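Membrane lipoprotein TpN32 (Treponema pallidum, PDB 1XS5) probably captures L-methionine in the periplasm as the lipid-anchored substrate-binding protein of a methionine uptake system. Local coordinates at residues E3-G8 against I30-V35; E23-Q28 against V212-R217; D51-F56 against E207-V212. One frame throughout, in Å; residues are numbered along the deposited sequence.

Interaction 1 of 3, residues E3-G8 against I30-V35; sequences ETVGVG and IELRIV
Val5, level with Leu32, bonds through its N to Glu31 O and receives Arg33 N at its O; Val7, level with Ile34, bonds in the same way to Arg33 O and receives Val35 N at 3.0 Å. These are the first two strands of a type II periplasmic-binding-protein domain, joined by helix 14-26 in a beta-alpha-beta unit. Arg33 shows how the outer face is built. Its CB packs on Thr4 CG2 at 3.6 Å, and CG, anti to the backbone N (chi1 179°), carries the chain outward. A bend at chi3 (68°) keeps NE near the same methyl, CD and NE each lying 4.1 Å from Thr4 CG2. At the tip, NH2 comes to 4.1 Å from Gly6 CA. Glycine suits this place because, lacking a CB, it lets the guanidinium come this close to the main chain. Thr4 and Glu31 lie side by side on that face, and Thr4 OG1 donates to the anti lone pair of Glu31 OE1 over a short 2.5 Å. The opposite face, turned to helices 14-26 and 210-219, is mainly aliphatic, apart from Glu3 at its end, whose OE1 is paired with Arg211. There Leu32 CD1 sits between two valine methyls, 3.7 Å from Val5 CG2 and 3.5 Å from Val7 CG1. Beta-branched valine and isoleucine suit an extended strand and put methyls close to the backbone. The chemistry is therefore two-sided: mostly methyls toward the helices, Thr4, Glu31 and Arg33 on the other face, and a backbone ladder between them that is independent of side-chain type.

Interaction 2 of 3, residues E23-Q28 against V212-R217; sequences EEVKKQ and VQAVLR
Val25, in the last part of helix 14-26, and Ala214 of helix 210-219 bring their CA atoms to 6.5 Å, a close approach of two backbones made possible by the small alanine side chain. Val25 points toward the other helix. With CG1 anti to its own carbonyl carbon (chi1 -62°), that methyl rests 3.5 Å from Ala214 O and 4.0 Å from Ala214 CB, and also touches Val215 CG2 more distantly. A beta-branched residue suits the site because its two methyls can serve two neighbours: CG1 faces the helix, while Val25 also packs on Ile30 and Leu32 of the sheet. Both helices cover the same face of the mixed sheet in this type II periplasmic-binding-protein domain, and Val25, Ala214 and Val215 meet between them, next to Ile30 and Leu32 of strand 30-36. Farther out the contact becomes polar. Gln28 reaches across with an extended chain, and its amide comes alongside the methyl of Ala214, with OE1 3.5 Å from Ala214 CB. No direct hydrogen bond joins the segments; one water donates to both Gln28 OE1, at 3.2 Å, and Ala214 O, at 2.6 Å, and so spans the gap at the rim. Arg217 approaches Gln28 from the next turn of its helix, the guanidinium turned only 23° from the amide plane. Its NH2 stays 3.6 Å from Gln28 OE1, too far for a bond, and any attraction is probably weak, since Gln28 NE2 lies almost as near. One guanidinium face lies back on its own helix, over Gln213 O and Ala214 CA.

Interaction 3 of 3, residues D51-F56 against E207-V212; sequences DILMNF and EADARV
Leu53 meets the start of helix 210-219, where Asp209 is the N-cap residue, and its CD2 touches the cap, the arginine beside it and the first turn. The contact thus sets a helix start against the sheet of the type II binding-protein fold. Leu53 CG is anti to the backbone N (chi1 -171°), which brings CG to 3.8 Å from Val212 CG2. Beyond it, CD2 also packs on that valine methyl, and it comes to 3.9 Å from Asp209 OD2 and 3.8 Å from Arg211 NH2. Leucine suits this place because its branched end can lie against a valine methyl and at the same time cover part of an ion pair. Met54 follows, at the beginning of strand 54-59; its long, unbranched chain reaches over to put CE 4.2 Å from Val212 CG2, and it also packs on Val5 and Val7 of the neighbouring strand. The strand runs on to Phe57, Gln58 and His59 of the methionine pocket. Across from Leu53, the charged pair is tightly organised. Bends at chi2 and chi3 bring Arg211 CD and NE back toward Asp209, and the guanidinium grips the carboxylate side-on, while its NH1 reaches Glu3 in a second salt bridge. The carboxylate, lying near the helix N-terminus, would be stabilised there as an anion. Asp209 OD1 takes three N-H groups: Arg211 N, Val212 N and, through its syn lone pair, Arg211 NE at 2.9 Å; Asp209 OD2 likewise uses its syn lone pair to receive Arg211 NH2 at 3.0 Å.

All three contacts belong to one domain and meet around helix 210-219 and the sheet beneath it. Interaction 1 is the backbone-bonded pair of strands, buried on its helix-facing side and more polar on the other. Interaction 2 sets two helices over that buried face, touching it where Ile30 CD1 packs on Ala214 CB; it is aliphatic inside and water-bridged at its edge. Interaction 3 shares Val212 and the same helix, but works at the helix start, where a leucine methyl lies against the N-cap aspartate and its arginine; Val212 and Met54 are buried, Leu53, Asp209 and Arg211 partly exposed. Gly8 hydrogen-bonds to Met54 and Phe56, linking interactions 1 and 3, and Glu3 ties them again through Arg211.

Interaction 1 of 3, residues E3-G8 against I30-V35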
ATOM      1  N   GLU A   3      13.711  -1.331  26.869  1.00 33.82           N
ATOM      2  CA  GLU A   3      12.254  -1.384  26.800  1.00 38.75           C
ATOM      3  C   GLU A   3      11.907  -1.844  25.401  1.00 32.91           C
ATOM      4  O   GLU A   3      12.655  -1.574  24.451  1.00 32.63           O
ATOM      5  CB  GLU A   3      11.627  -0.015  26.991  1.00 43.53           C
ATOM      6  CG  GLU A   3      12.552   1.042  27.502  1.00 56.76           C
ATOM      7  CD  GLU A   3      12.482   2.293  26.646  1.00 62.92           C
ATOM      8  OE1 GLU A   3      11.350   2.775  26.389  1.00 61.68           O
ATOM      9  OE2 GLU A   3      13.557   2.790  26.230  1.00 68.68           O
ATOM     10  N   THR A   4      10.770  -2.509  25.266  1.00 28.28           N
ATOM     11  CA  THR A   4      10.341  -3.005  23.952  1.00 22.74           C
ATOM     12  C   THR A   4       9.090  -2.280  23.450  1.00 13.12           C
ATOM     13  O   THR A   4       8.221  -1.962  24.238  1.00 17.85           O
ATOM     14  CB  THR A   4       9.996  -4.541  24.028  1.00 22.80           C
ATOM     15  OG1 THR A   4      11.165  -5.276  24.435  1.00 30.87           O
ATOM     16  CG2 THR A   4       9.530  -5.057  22.672  1.00 30.60           C
ATOM     17  N   VAL A   5       9.024  -1.997  22.138  1.00 17.09           N
ATOM     18  CA  VAL A   5       7.814  -1.416  21.537  1.00 16.82           C
ATOM     19  C   VAL A   5       7.479  -2.288  20.315  1.00 15.53           C
ATOM     20  O   VAL A   5       8.365  -2.665  19.560  1.00 18.03           O
ATOM     21  CB  VAL A   5       8.014   0.054  21.119  1.00 16.14           C
ATOM     22  CG1 VAL A   5       8.355   0.875  22.363  1.00 26.21           C
ATOM     23  CG2 VAL A   5       9.108   0.181  20.100  1.00 18.69           C
ATOM     24  N   GLY A   6       6.208  -2.628  20.147  1.00 13.02           N
ATOM     25  CA  GLY A   6       5.818  -3.467  19.023  1.00 11.23           C
ATOM     26  C   GLY A   6       5.384  -2.641  17.831  1.00 16.83           C
ATOM     27  O   GLY A   6       4.743  -1.616  18.005  1.00 15.60           O
ATOM     28  N   VAL A   7       5.767  -3.065  16.621  1.00 14.31           N
ATOM     29  CA  VAL A   7       5.345  -2.381  15.403  1.00 11.83           C
ATOM     30  C   VAL A   7       4.765  -3.485  14.523  1.00 12.91           C
ATOM     31  O   VAL A   7       5.458  -4.455  14.223  1.00 13.04           O
ATOM     32  CB  VAL A   7       6.528  -1.679  14.679  1.00 12.74           C
ATOM     33  CG1 VAL A   7       7.711  -2.642  14.574  1.00 18.93           C
ATOM     34  CG2 VAL A   7       6.079  -1.198  13.247  1.00 14.43           C
ATOM     35  N   GLY A   8       3.490  -3.342  14.147  1.00 11.86           N
ATOM     36  CA  GLY A   8       2.837  -4.335  13.294  1.00 11.17           C
ATOM     37  C   GLY A   8       3.231  -4.174  11.832  1.00 11.53           C
ATOM     38  O   GLY A   8       3.331  -3.036  11.319  1.00 11.20           O
ATOM     39  N   ILE A  30      16.416   0.913  22.368  1.00 27.88           N
ATOM     40  CA  ILE A  30      14.991   0.667  22.136  1.00 23.98           C
ATOM     41  C   ILE A  30      14.983  -0.648  21.396  1.00 24.73           C
ATOM     42  O   ILE A  30      15.721  -0.837  20.409  1.00 26.49           O
ATOM     43  CB  ILE A  30      14.329   1.762  21.247  1.00 28.08           C
ATOM     44  CG1 ILE A  30      14.246   3.086  22.009  1.00 25.38           C
ATOM     45  CG2 ILE A  30      12.883   1.338  20.868  1.00 29.26           C
ATOM     46  CD1 ILE A  30      14.011   4.300  21.112  1.00 26.33           C
ATOM     47  N   GLU A  31      14.199  -1.588  21.900  1.00 21.07           N
ATOM     48  CA  GLU A  31      14.115  -2.866  21.247  1.00 23.04           C
ATOM     49  C   GLU A  31      12.814  -2.880  20.474  1.00 19.08           C
ATOM     50  O   GLU A  31      11.736  -2.906  21.050  1.00 18.76           O
ATOM     51  CB  GLU A  31      14.120  -4.017  22.238  1.00 26.85           C
ATOM     52  CG  GLU A  31      14.054  -5.328  21.490  1.00 35.66           C
ATOM     53  CD  GLU A  31      13.995  -6.501  22.428  1.00 45.70           C
ATOM     54  OE1 GLU A  31      13.148  -6.457  23.354  1.00 48.66           O
ATOM     55  OE2 GLU A  31      14.788  -7.454  22.234  1.00 48.70           O
ATOM     56  N   LEU A  32      12.944  -2.841  19.159  1.00 19.39           N
ATOM     57  CA  LEU A  32      11.803  -2.800  18.274  1.00 19.28           C
ATOM     58  C   LEU A  32      11.407  -4.249  18.013  1.00 19.05           C
ATOM     59  O   LEU A  32      12.216  -5.036  17.504  1.00 20.03           O
ATOM     60  CB  LEU A  32      12.208  -2.094  16.960  1.00 18.58           C
ATOM     61  CG  LEU A  32      11.086  -1.755  15.962  1.00 18.10           C
ATOM     62  CD1 LEU A  32       9.996  -0.969  16.664  1.00 20.69           C
ATOM     63  CD2 LEU A  32      11.655  -0.953  14.774  1.00 20.38           C
ATOM     64  N   ARG A  33      10.190  -4.607  18.423  1.00 16.72           N
ATOM     65  CA  ARG A  33       9.676  -5.956  18.197  1.00 14.07           C
ATOM     66  C   ARG A  33       8.792  -5.865  16.936  1.00 14.84           C
ATOM     67  O   ARG A  33       7.809  -5.113  16.924  1.00 19.54           O
ATOM     68  CB  ARG A  33       8.848  -6.376  19.420  1.00 16.14           C
ATOM     69  CG  ARG A  33       8.216  -7.756  19.314  1.00 19.10           C
ATOM     70  CD  ARG A  33       7.656  -8.120  20.710  1.00 19.27           C
ATOM     71  NE  ARG A  33       6.519  -7.272  21.077  1.00 15.25           N
ATOM     72  CZ  ARG A  33       5.275  -7.479  20.691  1.00 15.66           C
ATOM     73  NH1 ARG A  33       4.980  -8.517  19.918  1.00 17.93           N
ATOM     74  NH2 ARG A  33       4.313  -6.640  21.075  1.00 18.76           N
ATOM     75  N   ILE A  34       9.136  -6.612  15.889  1.00 13.56           N
ATOM     76  CA  ILE A  34       8.387  -6.587  14.636  1.00 14.37           C
ATOM     77  C   ILE A  34       7.361  -7.696  14.715  1.00 15.49           C
ATOM     78  O   ILE A  34       7.698  -8.883  14.818  1.00 17.57           O
ATOM     79  CB  ILE A  34       9.333  -6.776  13.417  1.00 17.52           C
ATOM     80  CG1 ILE A  34      10.385  -5.626  13.404  1.00 17.52           C
ATOM     81  CG2 ILE A  34       8.535  -6.727  12.119  1.00 13.83           C
ATOM     82  CD1 ILE A  34      11.413  -5.732  12.245  1.00 23.79           C
ATOM     83  N   VAL A  35       6.098  -7.296  14.717  1.00 15.51           N
ATOM     84  CA  VAL A  35       4.987  -8.222  14.897  1.00 12.11           C
ATOM     85  C   VAL A  35       4.304  -8.450  13.550  1.00 16.88           C
ATOM     86  O   VAL A  35       3.808  -7.505  12.933  1.00 11.46           O
ATOM     87  CB  VAL A  35       3.999  -7.595  15.908  1.00 14.82           C
ATOM     88  CG1 VAL A  35       2.861  -8.587  16.238  1.00 17.25           C
ATOM     89  CG2 VAL A  35       4.786  -7.133  17.169  1.00 18.87           C
TER

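Interaction 2 of 3, residues E23-Q28 against V212-R217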
ATOM      1  N   GLU A  23      17.703  -2.245  13.996  1.00 23.35           N
ATOM      2  CA  GLU A  23      19.127  -2.091  14.303  1.00 30.13           C
ATOM      3  C   GLU A  23      19.461  -0.678  14.749  1.00 30.28           C
ATOM      4  O   GLU A  23      20.170  -0.479  15.725  1.00 32.86           O
ATOM      5  CB  GLU A  23      19.980  -2.412  13.093  1.00 27.51           C
ATOM      6  CG  GLU A  23      19.809  -3.821  12.590  1.00 32.90           C
ATOM      7  CD  GLU A  23      20.938  -4.193  11.658  1.00 41.91           C
ATOM      8  OE1 GLU A  23      21.521  -3.242  11.095  1.00 45.16           O
ATOM      9  OE2 GLU A  23      21.237  -5.404  11.486  1.00 45.82           O
ATOM     10  N   GLU A  24      18.923   0.309  14.052  1.00 26.06           N
ATOM     11  CA  GLU A  24      19.221   1.678  14.382  1.00 26.78           C
ATOM     12  C   GLU A  24      18.740   2.176  15.727  1.00 27.06           C
ATOM     13  O   GLU A  24      19.475   2.895  16.415  1.00 30.20           O
ATOM     14  CB  GLU A  24      18.670   2.615  13.294  1.00 27.46           C
ATOM     15  CG  GLU A  24      19.399   2.544  11.987  1.00 29.84           C
ATOM     16  CD  GLU A  24      20.883   2.950  12.097  1.00 37.17           C
ATOM     17  OE1 GLU A  24      21.219   3.946  12.809  1.00 39.44           O
ATOM     18  OE2 GLU A  24      21.697   2.264  11.440  1.00 37.03           O
ATOM     19  N   VAL A  25      17.520   1.827  16.119  1.00 19.77           N
ATOM     20  CA  VAL A  25      17.022   2.323  17.387  1.00 19.83           C
ATOM     21  C   VAL A  25      17.588   1.536  18.577  1.00 18.72           C
ATOM     22  O   VAL A  25      17.481   1.967  19.748  1.00 21.75           O
ATOM     23  CB  VAL A  25      15.493   2.352  17.420  1.00 23.40           C
ATOM     24  CG1 VAL A  25      14.977   3.326  16.309  1.00 19.81           C
ATOM     25  CG2 VAL A  25      14.924   0.924  17.234  1.00 19.74           C
ATOM     26  N   LYS A  26      18.217   0.410  18.269  1.00 18.34           N
ATOM     27  CA  LYS A  26      18.833  -0.422  19.307  1.00 24.01           C
ATOM     28  C   LYS A  26      19.919   0.481  19.935  1.00 29.62           C
ATOM     29  O   LYS A  26      20.205   0.420  21.157  1.00 28.89           O
ATOM     30  CB  LYS A  26      19.439  -1.670  18.653  1.00 25.50           C
ATOM     31  CG  LYS A  26      20.164  -2.644  19.589  1.00 29.03           C
ATOM     32  CD  LYS A  26      19.281  -3.033  20.756  1.00 32.57           C
ATOM     33  CE  LYS A  26      19.855  -4.263  21.483  1.00 40.35           C
ATOM     34  NZ  LYS A  26      18.940  -4.692  22.578  1.00 34.94           N
ATOM     35  N   LYS A  27      20.465   1.379  19.112  1.00 25.88           N
ATOM     36  CA  LYS A  27      21.507   2.288  19.603  1.00 30.58           C
ATOM     37  C   LYS A  27      21.007   3.225  20.689  1.00 30.25           C
ATOM     38  O   LYS A  27      21.801   3.755  21.464  1.00 33.45           O
ATOM     39  CB  LYS A  27      22.091   3.126  18.462  1.00 29.68           C
ATOM     40  CG  LYS A  27      22.782   2.333  17.378  1.00 30.88           C
ATOM     41  CD  LYS A  27      23.125   3.301  16.256  1.00 31.99           C
ATOM     42  CE  LYS A  27      23.736   2.619  15.058  1.00 37.27           C
ATOM     43  NZ  LYS A  27      23.915   3.628  13.945  1.00 38.24           N
ATOM     44  N   GLN A  28      19.702   3.452  20.748  1.00 26.57           N
ATOM     45  CA  GLN A  28      19.151   4.320  21.769  1.00 27.90           C
ATOM     46  C   GLN A  28      18.528   3.428  22.815  1.00 24.59           C
ATOM     47  O   GLN A  28      17.703   3.877  23.620  1.00 26.63           O
ATOM     48  CB  GLN A  28      18.060   5.246  21.217  1.00 31.88           C
ATOM     49  CG  GLN A  28      18.462   6.131  20.064  1.00 40.41           C
ATOM     50  CD  GLN A  28      17.249   6.869  19.484  1.00 41.83           C
ATOM     51  OE1 GLN A  28      17.079   6.958  18.262  1.00 46.64           O
ATOM     52  NE2 GLN A  28      16.400   7.381  20.362  1.00 42.98           N
ATOM     53  N   VAL A 212       8.431   6.208  19.217  1.00 16.66           N
ATOM     54  CA  VAL A 212       7.747   6.318  17.920  1.00 18.38           C
ATOM     55  C   VAL A 212       8.571   7.292  17.080  1.00 22.81           C
ATOM     56  O   VAL A 212       8.943   6.985  15.943  1.00 21.59           O
ATOM     57  CB  VAL A 212       6.313   6.850  18.115  1.00 21.72           C
ATOM     58  CG1 VAL A 212       5.646   7.188  16.780  1.00 17.70           C
ATOM     59  CG2 VAL A 212       5.490   5.805  18.861  1.00 24.55           C
ATOM     60  N   GLN A 213       8.884   8.463  17.640  1.00 22.99           N
ATOM     61  CA  GLN A 213       9.678   9.424  16.872  1.00 23.59           C
ATOM     62  C   GLN A 213      11.015   8.835  16.426  1.00 20.35           C
ATOM     63  O   GLN A 213      11.474   9.152  15.338  1.00 23.74           O
ATOM     64  CB  GLN A 213       9.899  10.741  17.651  1.00 19.86           C
ATOM     65  CG  GLN A 213       8.641  11.567  17.738  1.00 27.00           C
ATOM     66  CD  GLN A 213       8.150  11.978  16.363  1.00 28.78           C
ATOM     67  OE1 GLN A 213       8.957  12.412  15.527  1.00 24.93           O
ATOM     68  NE2 GLN A 213       6.820  11.852  16.117  1.00 21.46           N
ATOM     69  N   ALA A 214      11.644   7.972  17.225  1.00 20.45           N
ATOM     70  CA  ALA A 214      12.935   7.385  16.808  1.00 18.34           C
ATOM     71  C   ALA A 214      12.793   6.391  15.664  1.00 21.40           C
ATOM     72  O   ALA A 214      13.686   6.214  14.794  1.00 20.40           O
ATOM     73  CB  ALA A 214      13.635   6.687  18.012  1.00 18.52           C
ATOM     74  N   VAL A 215      11.680   5.676  15.685  1.00 19.51           N
ATOM     75  CA  VAL A 215      11.453   4.704  14.634  1.00 19.62           C
ATOM     76  C   VAL A 215      11.215   5.495  13.362  1.00 21.49           C
ATOM     77  O   VAL A 215      11.776   5.169  12.328  1.00 17.83           O
ATOM     78  CB  VAL A 215      10.262   3.808  14.984  1.00 19.54           C
ATOM     79  CG1 VAL A 215       9.833   2.951  13.757  1.00 15.13           C
ATOM     80  CG2 VAL A 215      10.705   2.889  16.144  1.00 15.76           C
ATOM     81  N   LEU A 216      10.433   6.560  13.476  1.00 20.27           N
ATOM     82  CA  LEU A 216      10.136   7.406  12.308  1.00 21.29           C
ATOM     83  C   LEU A 216      11.409   7.981  11.704  1.00 25.18           C
ATOM     84  O   LEU A 216      11.588   7.960  10.486  1.00 25.12           O
ATOM     85  CB  LEU A 216       9.223   8.561  12.705  1.00 21.79           C
ATOM     86  CG  LEU A 216       8.967   9.635  11.633  1.00 22.55           C
ATOM     87  CD1 LEU A 216       8.156   9.046  10.477  1.00 25.76           C
ATOM     88  CD2 LEU A 216       8.236  10.849  12.291  1.00 25.23           C
ATOM     89  N   ARG A 217      12.305   8.483  12.563  1.00 25.84           N
ATOM     90  CA  ARG A 217      13.538   9.094  12.080  1.00 27.07           C
ATOM     91  C   ARG A 217      14.362   8.070  11.366  1.00 24.55           C
ATOM     92  O   ARG A 217      14.996   8.356  10.359  1.00 23.19           O
ATOM     93  CB  ARG A 217      14.358   9.709  13.236  1.00 24.20           C
ATOM     94  CG  ARG A 217      13.777  10.998  13.818  1.00 27.34           C
ATOM     95  CD  ARG A 217      14.816  11.725  14.696  1.00 31.60           C
ATOM     96  NE  ARG A 217      15.278  10.873  15.800  1.00 33.47           N
ATOM     97  CZ  ARG A 217      14.628  10.733  16.954  1.00 37.33           C
ATOM     98  NH1 ARG A 217      13.496  11.396  17.166  1.00 38.80           N
ATOM     99  NH2 ARG A 217      15.096   9.922  17.894  1.00 37.94           N
TER
HETATM  100  O   HOH W   1      16.138   7.044  15.208  1.00 26.94           O

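Interaction 3 of 3, residues D51-F56 against E207-V212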
ATOM      1  N   ASP A  51      -2.189  -3.309  21.735  1.00 21.57           N
ATOM      2  CA  ASP A  51      -1.341  -4.505  21.732  1.00 17.51           C
ATOM      3  C   ASP A  51       0.015  -4.208  21.112  1.00 18.00           C
ATOM      4  O   ASP A  51       0.999  -4.866  21.427  1.00 17.14           O
ATOM      5  CB  ASP A  51      -2.016  -5.637  20.961  1.00 15.74           C
ATOM      6  CG  ASP A  51      -3.192  -6.212  21.710  1.00 30.78           C
ATOM      7  OD1 ASP A  51      -3.373  -5.845  22.909  1.00 27.57           O
ATOM      8  OD2 ASP A  51      -3.918  -7.049  21.113  1.00 32.66           O
ATOM      9  N   ILE A  52       0.036  -3.261  20.173  1.00 13.34           N
ATOM     10  CA  ILE A  52       1.269  -2.789  19.546  1.00 13.50           C
ATOM     11  C   ILE A  52       1.215  -1.226  19.584  1.00 14.30           C
ATOM     12  O   ILE A  52       0.134  -0.635  19.609  1.00 13.74           O
ATOM     13  CB  ILE A  52       1.410  -3.264  18.110  1.00 14.53           C
ATOM     14  CG1 ILE A  52       0.103  -3.054  17.353  1.00 14.21           C
ATOM     15  CG2 ILE A  52       1.817  -4.774  18.075  1.00 19.05           C
ATOM     16  CD1 ILE A  52       0.232  -3.374  15.878  1.00 13.51           C
ATOM     17  N   LEU A  53       2.372  -0.588  19.567  1.00 12.88           N
ATOM     18  CA  LEU A  53       2.460   0.873  19.653  1.00 15.81           C
ATOM     19  C   LEU A  53       2.263   1.537  18.285  1.00 16.80           C
ATOM     20  O   LEU A  53       1.765   2.667  18.179  1.00 18.05           O
ATOM     21  CB  LEU A  53       3.838   1.247  20.200  1.00 18.44           C
ATOM     22  CG  LEU A  53       4.031   2.723  20.550  1.00 20.96           C
ATOM     23  CD1 LEU A  53       2.879   3.207  21.462  1.00 16.70           C
ATOM     24  CD2 LEU A  53       5.366   2.876  21.254  1.00 17.98           C
ATOM     25  N   MET A  54       2.658   0.832  17.234  1.00 16.46           N
ATOM     26  CA  MET A  54       2.520   1.406  15.905  1.00 18.12           C
ATOM     27  C   MET A  54       2.401   0.345  14.846  1.00 17.02           C
ATOM     28  O   MET A  54       2.554  -0.833  15.126  1.00 16.27           O
ATOM     29  CB  MET A  54       3.732   2.310  15.610  1.00 20.94           C
ATOM     30  CG  MET A  54       5.049   1.620  15.557  1.00 23.85           C
ATOM     31  SD  MET A  54       6.535   2.707  16.016  1.00 22.31           S
ATOM     32  CE  MET A  54       7.028   2.094  17.615  1.00 18.14           C
ATOM     33  N   ASN A  55       2.077   0.755  13.624  1.00 13.54           N
ATOM     34  CA  ASN A  55       2.075  -0.207  12.546  1.00 14.35           C
ATOM     35  C   ASN A  55       2.597   0.453  11.320  1.00 14.73           C
ATOM     36  O   ASN A  55       2.666   1.696  11.240  1.00 14.44           O
ATOM     37  CB  ASN A  55       0.719  -0.924  12.289  1.00  9.59           C
ATOM     38  CG  ASN A  55      -0.402  -0.029  11.809  1.00 13.81           C
ATOM     39  OD1 ASN A  55      -0.231   0.885  10.954  1.00 14.30           O
ATOM     40  ND2 ASN A  55      -1.622  -0.330  12.316  1.00 13.23           N
ATOM     41  N   PHE A  56       3.044  -0.378  10.385  1.00 12.52           N
ATOM     42  CA  PHE A  56       3.619   0.177   9.163  1.00 13.96           C
ATOM     43  C   PHE A  56       3.212  -0.686   7.971  1.00 12.39           C
ATOM     44  O   PHE A  56       3.869  -1.681   7.632  1.00 10.43           O
ATOM     45  CB  PHE A  56       5.151   0.255   9.332  1.00 12.45           C
ATOM     46  CG  PHE A  56       5.889   0.814   8.108  1.00 15.35           C
ATOM     47  CD1 PHE A  56       5.408   1.919   7.426  1.00 14.06           C
ATOM     48  CD2 PHE A  56       7.064   0.261   7.688  1.00 12.11           C
ATOM     49  CE1 PHE A  56       6.122   2.444   6.339  1.00 17.45           C
ATOM     50  CE2 PHE A  56       7.760   0.789   6.623  1.00 16.11           C
ATOM     51  CZ  PHE A  56       7.279   1.871   5.962  1.00 15.56           C
ATOM     52  N   GLU A 207       1.668  10.290  19.162  1.00 25.91           N
ATOM     53  CA  GLU A 207       2.542  10.860  18.110  1.00 29.14           C
ATOM     54  C   GLU A 207       3.904  11.341  18.576  1.00 29.30           C
ATOM     55  O   GLU A 207       4.906  11.207  17.857  1.00 29.92           O
ATOM     56  CB  GLU A 207       1.846  12.047  17.406  1.00 36.17           C
ATOM     57  CG  GLU A 207       0.423  11.792  17.036  1.00 38.92           C
ATOM     58  CD  GLU A 207      -0.585  12.183  18.124  1.00 40.74           C
ATOM     59  OE1 GLU A 207      -0.492  11.696  19.271  1.00 42.17           O
ATOM     60  OE2 GLU A 207      -1.496  12.970  17.805  1.00 42.75           O
ATOM     61  N   ALA A 208       3.935  11.915  19.780  1.00 32.88           N
ATOM     62  CA  ALA A 208       5.167  12.434  20.365  1.00 32.97           C
ATOM     63  C   ALA A 208       5.987  11.400  21.151  1.00 36.23           C
ATOM     64  O   ALA A 208       7.126  11.690  21.570  1.00 33.45           O
ATOM     65  CB  ALA A 208       4.836  13.630  21.252  1.00 37.82           C
ATOM     66  N   ASP A 209       5.417  10.207  21.355  1.00 31.16           N
ATOM     67  CA  ASP A 209       6.132   9.160  22.068  1.00 27.55           C
ATOM     68  C   ASP A 209       7.537   9.189  21.487  1.00 25.36           C
ATOM     69  O   ASP A 209       7.723   9.187  20.273  1.00 25.83           O
ATOM     70  CB  ASP A 209       5.488   7.797  21.817  1.00 25.34           C
ATOM     71  CG  ASP A 209       6.217   6.661  22.533  1.00 26.43           C
ATOM     72  OD1 ASP A 209       7.385   6.367  22.190  1.00 25.47           O
ATOM     73  OD2 ASP A 209       5.614   6.061  23.442  1.00 25.47           O
ATOM     74  N   ALA A 210       8.528   9.226  22.356  1.00 21.11           N
ATOM     75  CA  ALA A 210       9.914   9.309  21.914  1.00 28.71           C
ATOM     76  C   ALA A 210      10.396   8.088  21.147  1.00 28.75           C
ATOM     77  O   ALA A 210      11.284   8.202  20.293  1.00 27.28           O
ATOM     78  CB  ALA A 210      10.828   9.560  23.125  1.00 34.53           C
ATOM     79  N   ARG A 211       9.833   6.917  21.454  1.00 23.84           N
ATOM     80  CA  ARG A 211      10.240   5.699  20.747  1.00 25.20           C
ATOM     81  C   ARG A 211       9.667   5.734  19.321  1.00 20.10           C
ATOM     82  O   ARG A 211      10.319   5.318  18.360  1.00 20.44           O
ATOM     83  CB  ARG A 211       9.706   4.441  21.462  1.00 25.73           C
ATOM     84  CG  ARG A 211      10.488   3.999  22.715  1.00 30.20           C
ATOM     85  CD  ARG A 211       9.949   4.633  23.967  1.00 25.82           C
ATOM     86  NE  ARG A 211       8.501   4.515  24.079  1.00 26.32           N
ATOM     87  CZ  ARG A 211       7.868   3.571  24.760  1.00 30.73           C
ATOM     88  NH1 ARG A 211       8.554   2.643  25.407  1.00 31.97           N
ATOM     89  NH2 ARG A 211       6.545   3.553  24.791  1.00 25.13           N
ATOM     90  N   VAL A 212       8.431   6.208  19.217  1.00 16.66           N
ATOM     91  CA  VAL A 212       7.747   6.318  17.920  1.00 18.38           C
ATOM     92  C   VAL A 212       8.571   7.292  17.080  1.00 22.81           C
ATOM     93  O   VAL A 212       8.943   6.985  15.943  1.00 21.59           O
ATOM     94  CB  VAL A 212       6.313   6.850  18.115  1.00 21.72           C
ATOM     95  CG1 VAL A 212       5.646   7.188  16.780  1.00 17.70           C
ATOM     96  CG2 VAL A 212       5.490   5.805  18.861  1.00 24.55           C
TER